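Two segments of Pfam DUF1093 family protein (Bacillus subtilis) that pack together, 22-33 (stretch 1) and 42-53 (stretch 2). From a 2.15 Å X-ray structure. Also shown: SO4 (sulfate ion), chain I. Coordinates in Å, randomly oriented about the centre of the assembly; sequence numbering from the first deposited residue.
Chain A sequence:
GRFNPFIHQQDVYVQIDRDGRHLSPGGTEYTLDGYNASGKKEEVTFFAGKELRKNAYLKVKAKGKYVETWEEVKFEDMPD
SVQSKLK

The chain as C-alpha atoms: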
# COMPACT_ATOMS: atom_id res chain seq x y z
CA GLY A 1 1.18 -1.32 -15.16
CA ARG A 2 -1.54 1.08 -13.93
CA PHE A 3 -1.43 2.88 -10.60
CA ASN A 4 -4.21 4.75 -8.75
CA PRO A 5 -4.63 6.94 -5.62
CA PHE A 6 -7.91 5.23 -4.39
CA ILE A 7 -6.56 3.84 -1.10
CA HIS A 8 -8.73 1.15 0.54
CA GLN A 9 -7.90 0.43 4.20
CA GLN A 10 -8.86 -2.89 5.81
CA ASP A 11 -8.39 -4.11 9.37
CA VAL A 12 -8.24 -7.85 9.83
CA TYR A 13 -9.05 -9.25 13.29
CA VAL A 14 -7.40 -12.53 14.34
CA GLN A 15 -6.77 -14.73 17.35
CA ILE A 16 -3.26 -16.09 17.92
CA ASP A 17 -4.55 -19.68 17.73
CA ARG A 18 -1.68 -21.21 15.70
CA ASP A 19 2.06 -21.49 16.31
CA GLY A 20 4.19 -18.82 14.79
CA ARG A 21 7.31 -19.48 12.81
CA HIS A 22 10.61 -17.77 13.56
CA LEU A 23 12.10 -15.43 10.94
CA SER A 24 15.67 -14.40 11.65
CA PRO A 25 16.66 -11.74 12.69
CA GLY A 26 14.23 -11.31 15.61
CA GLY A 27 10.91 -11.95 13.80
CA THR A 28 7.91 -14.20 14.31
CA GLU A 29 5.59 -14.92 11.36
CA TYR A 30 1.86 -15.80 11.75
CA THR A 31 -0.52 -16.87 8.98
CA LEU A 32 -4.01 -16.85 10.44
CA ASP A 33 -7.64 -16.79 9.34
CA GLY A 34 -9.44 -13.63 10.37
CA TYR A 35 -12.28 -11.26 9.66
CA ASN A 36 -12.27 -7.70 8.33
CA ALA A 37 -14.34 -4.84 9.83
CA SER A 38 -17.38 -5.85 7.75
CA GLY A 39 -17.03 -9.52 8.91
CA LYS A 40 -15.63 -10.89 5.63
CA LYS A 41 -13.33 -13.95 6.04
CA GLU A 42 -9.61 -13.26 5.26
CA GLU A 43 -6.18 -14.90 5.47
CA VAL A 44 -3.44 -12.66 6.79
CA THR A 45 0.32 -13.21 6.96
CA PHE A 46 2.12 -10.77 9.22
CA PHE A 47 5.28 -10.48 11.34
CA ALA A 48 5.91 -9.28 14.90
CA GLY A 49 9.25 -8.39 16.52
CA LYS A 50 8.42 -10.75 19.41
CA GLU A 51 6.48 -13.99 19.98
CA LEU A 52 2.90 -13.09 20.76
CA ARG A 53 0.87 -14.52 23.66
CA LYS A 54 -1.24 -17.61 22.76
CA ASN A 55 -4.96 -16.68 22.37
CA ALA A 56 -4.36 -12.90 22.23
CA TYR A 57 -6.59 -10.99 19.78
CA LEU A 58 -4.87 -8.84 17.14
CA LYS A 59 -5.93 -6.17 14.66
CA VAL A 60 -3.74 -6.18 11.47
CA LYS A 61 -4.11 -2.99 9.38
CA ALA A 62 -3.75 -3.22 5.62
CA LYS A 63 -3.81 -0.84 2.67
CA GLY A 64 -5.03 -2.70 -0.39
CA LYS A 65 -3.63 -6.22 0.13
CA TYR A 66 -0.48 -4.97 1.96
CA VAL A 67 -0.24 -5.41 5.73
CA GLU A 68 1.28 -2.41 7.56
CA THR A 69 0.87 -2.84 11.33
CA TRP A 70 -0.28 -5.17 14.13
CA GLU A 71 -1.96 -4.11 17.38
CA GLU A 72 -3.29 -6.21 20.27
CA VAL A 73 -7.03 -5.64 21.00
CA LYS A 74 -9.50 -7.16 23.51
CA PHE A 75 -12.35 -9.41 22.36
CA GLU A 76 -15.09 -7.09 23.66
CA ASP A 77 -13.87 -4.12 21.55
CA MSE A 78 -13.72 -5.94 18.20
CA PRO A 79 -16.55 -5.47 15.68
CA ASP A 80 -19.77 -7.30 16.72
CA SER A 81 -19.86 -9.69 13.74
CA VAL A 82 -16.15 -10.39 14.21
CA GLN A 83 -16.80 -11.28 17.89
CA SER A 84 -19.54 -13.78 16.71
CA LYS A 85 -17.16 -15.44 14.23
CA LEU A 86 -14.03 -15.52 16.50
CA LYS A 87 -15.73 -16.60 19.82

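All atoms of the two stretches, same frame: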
# COMPACT_ATOMS: atom_id res chain seq x y z
N HIS A 22 9.52 -18.70 13.45
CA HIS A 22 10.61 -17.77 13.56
C HIS A 22 11.09 -17.28 12.17
O HIS A 22 11.08 -18.03 11.20
CB HIS A 22 11.81 -18.39 14.30
CG HIS A 22 12.82 -17.38 14.73
ND1 HIS A 22 12.52 -16.42 15.67
CD2 HIS A 22 14.06 -17.11 14.28
CE1 HIS A 22 13.56 -15.61 15.80
NE2 HIS A 22 14.51 -16.02 14.97
N LEU A 23 11.45 -16.01 12.10
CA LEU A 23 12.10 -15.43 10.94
C LEU A 23 13.27 -14.59 11.45
O LEU A 23 13.07 -13.49 11.97
CB LEU A 23 11.13 -14.55 10.14
CG LEU A 23 11.77 -14.04 8.82
CD1 LEU A 23 11.71 -15.11 7.74
CD2 LEU A 23 11.13 -12.76 8.36
N SER A 24 14.47 -15.10 11.26
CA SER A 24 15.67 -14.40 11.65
C SER A 24 15.87 -13.19 10.73
O SER A 24 15.53 -13.28 9.53
CB SER A 24 16.88 -15.33 11.58
OG SER A 24 17.07 -15.77 10.24
N PRO A 25 16.34 -12.04 11.28
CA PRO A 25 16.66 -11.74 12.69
C PRO A 25 15.45 -11.22 13.48
O PRO A 25 14.79 -10.32 13.04
CB PRO A 25 17.75 -10.67 12.57
CG PRO A 25 17.54 -10.00 11.26
CD PRO A 25 16.68 -10.90 10.39
N GLY A 26 15.14 -11.85 14.62
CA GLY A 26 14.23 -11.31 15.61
C GLY A 26 12.75 -11.26 15.28
O GLY A 26 12.02 -10.54 15.94
N GLY A 27 12.31 -11.99 14.25
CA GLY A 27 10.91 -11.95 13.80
C GLY A 27 10.14 -13.21 14.12
O GLY A 27 10.72 -14.31 14.26
N THR A 28 8.83 -13.08 14.20
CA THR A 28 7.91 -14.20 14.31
C THR A 28 6.79 -13.98 13.28
O THR A 28 6.15 -12.95 13.29
CB THR A 28 7.37 -14.33 15.74
OG1 THR A 28 8.48 -14.48 16.64
CG2 THR A 28 6.44 -15.56 15.90
N GLU A 29 6.62 -14.95 12.38
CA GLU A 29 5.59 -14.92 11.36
C GLU A 29 4.33 -15.64 11.85
O GLU A 29 4.44 -16.68 12.48
CB GLU A 29 6.12 -15.64 10.14
CG GLU A 29 5.22 -15.49 8.91
CD GLU A 29 5.83 -16.06 7.66
OE1 GLU A 29 6.93 -16.67 7.73
OE2 GLU A 29 5.20 -15.86 6.57
N TYR A 30 3.14 -15.11 11.52
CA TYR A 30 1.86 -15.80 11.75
C TYR A 30 1.09 -15.74 10.46
O TYR A 30 1.11 -14.72 9.80
CB TYR A 30 1.05 -15.10 12.85
CG TYR A 30 1.73 -15.14 14.18
CD1 TYR A 30 2.63 -14.15 14.55
CD2 TYR A 30 1.51 -16.20 15.07
CE1 TYR A 30 3.28 -14.20 15.81
CE2 TYR A 30 2.16 -16.25 16.30
CZ TYR A 30 3.05 -15.25 16.65
OH TYR A 30 3.73 -15.32 17.86
N THR A 31 0.46 -16.85 10.07
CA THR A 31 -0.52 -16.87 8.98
C THR A 31 -1.81 -17.42 9.55
O THR A 31 -1.88 -18.59 9.89
CB THR A 31 -0.05 -17.73 7.81
OG1 THR A 31 1.10 -17.13 7.20
CG2 THR A 31 -1.17 -17.85 6.74
N LEU A 32 -2.81 -16.55 9.69
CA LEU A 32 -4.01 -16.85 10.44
C LEU A 32 -5.23 -16.48 9.62
O LEU A 32 -5.17 -15.57 8.80
CB LEU A 32 -4.00 -16.05 11.75
CG LEU A 32 -2.84 -16.32 12.73
CD1 LEU A 32 -2.83 -15.30 13.83
CD2 LEU A 32 -2.96 -17.73 13.30
N ASP A 33 -6.35 -17.19 9.87
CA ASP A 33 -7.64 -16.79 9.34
C ASP A 33 -8.23 -15.74 10.22
O ASP A 33 -8.12 -15.82 11.43
CB ASP A 33 -8.61 -17.97 9.24
CG ASP A 33 -8.22 -18.97 8.17
OD1 ASP A 33 -7.49 -18.61 7.20
OD2 ASP A 33 -8.65 -20.11 8.30
N GLU A 42 -10.91 -13.61 5.87
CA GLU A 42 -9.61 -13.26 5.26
C GLU A 42 -8.50 -14.19 5.75
O GLU A 42 -8.61 -14.77 6.80
CB GLU A 42 -9.17 -11.83 5.64
CG GLU A 42 -10.21 -10.76 5.65
CD GLU A 42 -10.76 -10.41 4.28
OE1 GLU A 42 -10.35 -10.99 3.24
OE2 GLU A 42 -11.58 -9.47 4.25
N GLU A 43 -7.42 -14.28 4.99
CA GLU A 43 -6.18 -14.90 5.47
C GLU A 43 -5.16 -13.81 5.52
O GLU A 43 -5.01 -13.07 4.56
CB GLU A 43 -5.74 -16.02 4.52
CG GLU A 43 -4.51 -16.86 5.04
CD GLU A 43 -3.79 -17.60 3.91
OE1 GLU A 43 -4.27 -18.68 3.51
OE2 GLU A 43 -2.75 -17.07 3.40
N VAL A 44 -4.45 -13.69 6.64
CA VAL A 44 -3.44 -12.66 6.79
C VAL A 44 -2.12 -13.29 7.25
O VAL A 44 -2.10 -14.11 8.15
CB VAL A 44 -3.95 -11.54 7.75
CG1 VAL A 44 -4.34 -12.09 9.14
CG2 VAL A 44 -2.94 -10.41 7.84
N THR A 45 -1.04 -12.92 6.57
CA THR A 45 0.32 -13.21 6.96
C THR A 45 0.95 -11.91 7.44
O THR A 45 0.92 -10.93 6.74
CB THR A 45 1.10 -13.74 5.78
OG1 THR A 45 0.59 -15.02 5.45
CG2 THR A 45 2.60 -13.85 6.07
N PHE A 46 1.51 -11.92 8.65
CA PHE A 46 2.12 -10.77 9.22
C PHE A 46 3.25 -11.19 10.15
O PHE A 46 3.36 -12.38 10.52
CB PHE A 46 1.09 -9.93 9.95
CG PHE A 46 0.47 -10.63 11.15
CD1 PHE A 46 -0.60 -11.50 10.99
CD2 PHE A 46 0.96 -10.41 12.43
CE1 PHE A 46 -1.16 -12.11 12.07
CE2 PHE A 46 0.41 -11.04 13.52
CZ PHE A 46 -0.64 -11.88 13.36
N PHE A 47 4.09 -10.22 10.52
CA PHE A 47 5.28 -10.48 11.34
C PHE A 47 5.27 -9.58 12.57
O PHE A 47 4.86 -8.43 12.46
CB PHE A 47 6.56 -10.24 10.55
CG PHE A 47 6.73 -11.17 9.40
CD1 PHE A 47 6.06 -10.94 8.20
CD2 PHE A 47 7.58 -12.26 9.49
CE1 PHE A 47 6.21 -11.80 7.12
CE2 PHE A 47 7.74 -13.12 8.42
CZ PHE A 47 7.06 -12.88 7.23
N ALA A 48 5.70 -10.10 13.71
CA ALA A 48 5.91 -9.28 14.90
C ALA A 48 7.36 -9.41 15.32
O ALA A 48 7.99 -10.43 15.07
CB ALA A 48 4.96 -9.72 16.04
N GLY A 49 7.89 -8.38 15.98
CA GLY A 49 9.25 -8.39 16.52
C GLY A 49 9.43 -9.15 17.81
O GLY A 49 10.53 -9.10 18.40
N LYS A 50 8.36 -9.81 18.30
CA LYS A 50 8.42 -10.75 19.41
C LYS A 50 7.37 -11.85 19.20
O LYS A 50 6.44 -11.69 18.37
CB LYS A 50 8.17 -10.02 20.74
CG LYS A 50 6.76 -9.37 20.89
CD LYS A 50 6.74 -8.33 22.00
CE LYS A 50 5.32 -7.95 22.44
NZ LYS A 50 5.24 -6.51 22.97
N GLU A 51 7.51 -12.95 19.95
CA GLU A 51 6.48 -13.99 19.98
C GLU A 51 5.30 -13.50 20.77
O GLU A 51 5.46 -13.02 21.87
CB GLU A 51 7.01 -15.28 20.59
CG GLU A 51 8.00 -15.95 19.70
CD GLU A 51 8.66 -17.17 20.34
OE1 GLU A 51 8.09 -17.72 21.31
OE2 GLU A 51 9.74 -17.57 19.82
N LEU A 52 4.12 -13.62 20.19
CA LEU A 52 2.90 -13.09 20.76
C LEU A 52 2.27 -14.15 21.68
O LEU A 52 2.48 -15.35 21.51
CB LEU A 52 1.94 -12.70 19.65
CG LEU A 52 2.44 -11.66 18.64
CD1 LEU A 52 1.44 -11.51 17.51
CD2 LEU A 52 2.73 -10.28 19.32
N ARG A 53 1.48 -13.67 22.63
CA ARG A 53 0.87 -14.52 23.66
C ARG A 53 -0.23 -15.36 23.01
O ARG A 53 -1.04 -14.84 22.25
CB ARG A 53 0.30 -13.65 24.78
CG ARG A 53 -0.26 -14.42 25.99
CD ARG A 53 -0.65 -13.47 27.13
S SO4 I . 17.71 -14.34 15.51
O1 SO4 I . 16.66 -14.93 14.73
O2 SO4 I . 18.21 -15.30 16.46
O3 SO4 I . 18.79 -13.91 14.63
O4 SO4 I . 17.12 -13.24 16.26
O HOH W 1 10.07 -16.49 16.85
O HOH W 2 3.03 -17.28 19.48

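The most unusual feature of this contact is a tyrosine hydroxyl that bonds to backbone outside the strand pairing: Tyr 30, from the middle of the paired region, projects out of the sheet, and its OH accepts a hydrogen bond from the loop that follows strand 42-48 (Leu 52 N to Tyr 30 OH, 2.9 Å). A water closes the same site, 2.6 Å from Tyr 30 OH and donating to Leu 52 O at 2.9 Å, so one side chain ties both backbone polar groups of Leu 52.

The frame beneath is an antiparallel pair of strands, 27-33 and 42-48, with axes at 155°. Three doubly bonded rungs hold it. Thr 28 N to Ala 48 O and Ala 48 N to Thr 28 O are both 2.9 Å; Tyr 30 N to Phe 46 O is 2.9 Å and Phe 46 N to Tyr 30 O 3.1 Å; Leu 32 N to Val 44 O and Val 44 N to Leu 32 O are both 3.0 Å. The non-hydrogen-bonded pairs alternate with them (Glu 29 with Phe 47, Thr 31 with Thr 45, Asp 33 with Glu 43); here alpha carbons draw closer and CA-H groups meet carbonyls, as in Thr 31 CA to Val 44 O, 3.3 Å.

Alternation sorts the side chains onto two faces. The face of Thr 28, Tyr 30, Leu 32, Val 44, Phe 46 and Ala 48 is buried. Here Tyr 30 CB sits over the Phe 46 ring, 3.7 Å from Phe 46 CZ; the two rings are nearly parallel but slid apart, so they barely overlap.

The other face is more polar. Thr 31 OG1 and Thr 45 OG1 share a 2.8 Å hydrogen bond across a close pair. Next to them, Glu 29 lays its aliphatic part over the Phe 47 ring, with Glu 29 CG 3.9 Å from the Phe 47 ring centroid in a CH-pi contact, while Leu 23 CD2 touches Phe 47 CE2 at 3.4 Å.

Stretch 1 turns back on itself through reciprocal 2.8 Å bonds, Leu 23 N to Gly 27 O and Gly 27 N to Leu 23 O. The turn includes a cis peptide before Pro 25 and a positive phi at Gly 26. A sulfate, probably from the crystallisation liquor, binds there: His 22 NE2 donates to its O1 at a very short 2.4 Å. Another water links His 22 ND1 (2.7 Å), Thr 28 OG1 (2.6 Å) and Glu 51 OE2 (3.2 Å), bridging the stretches.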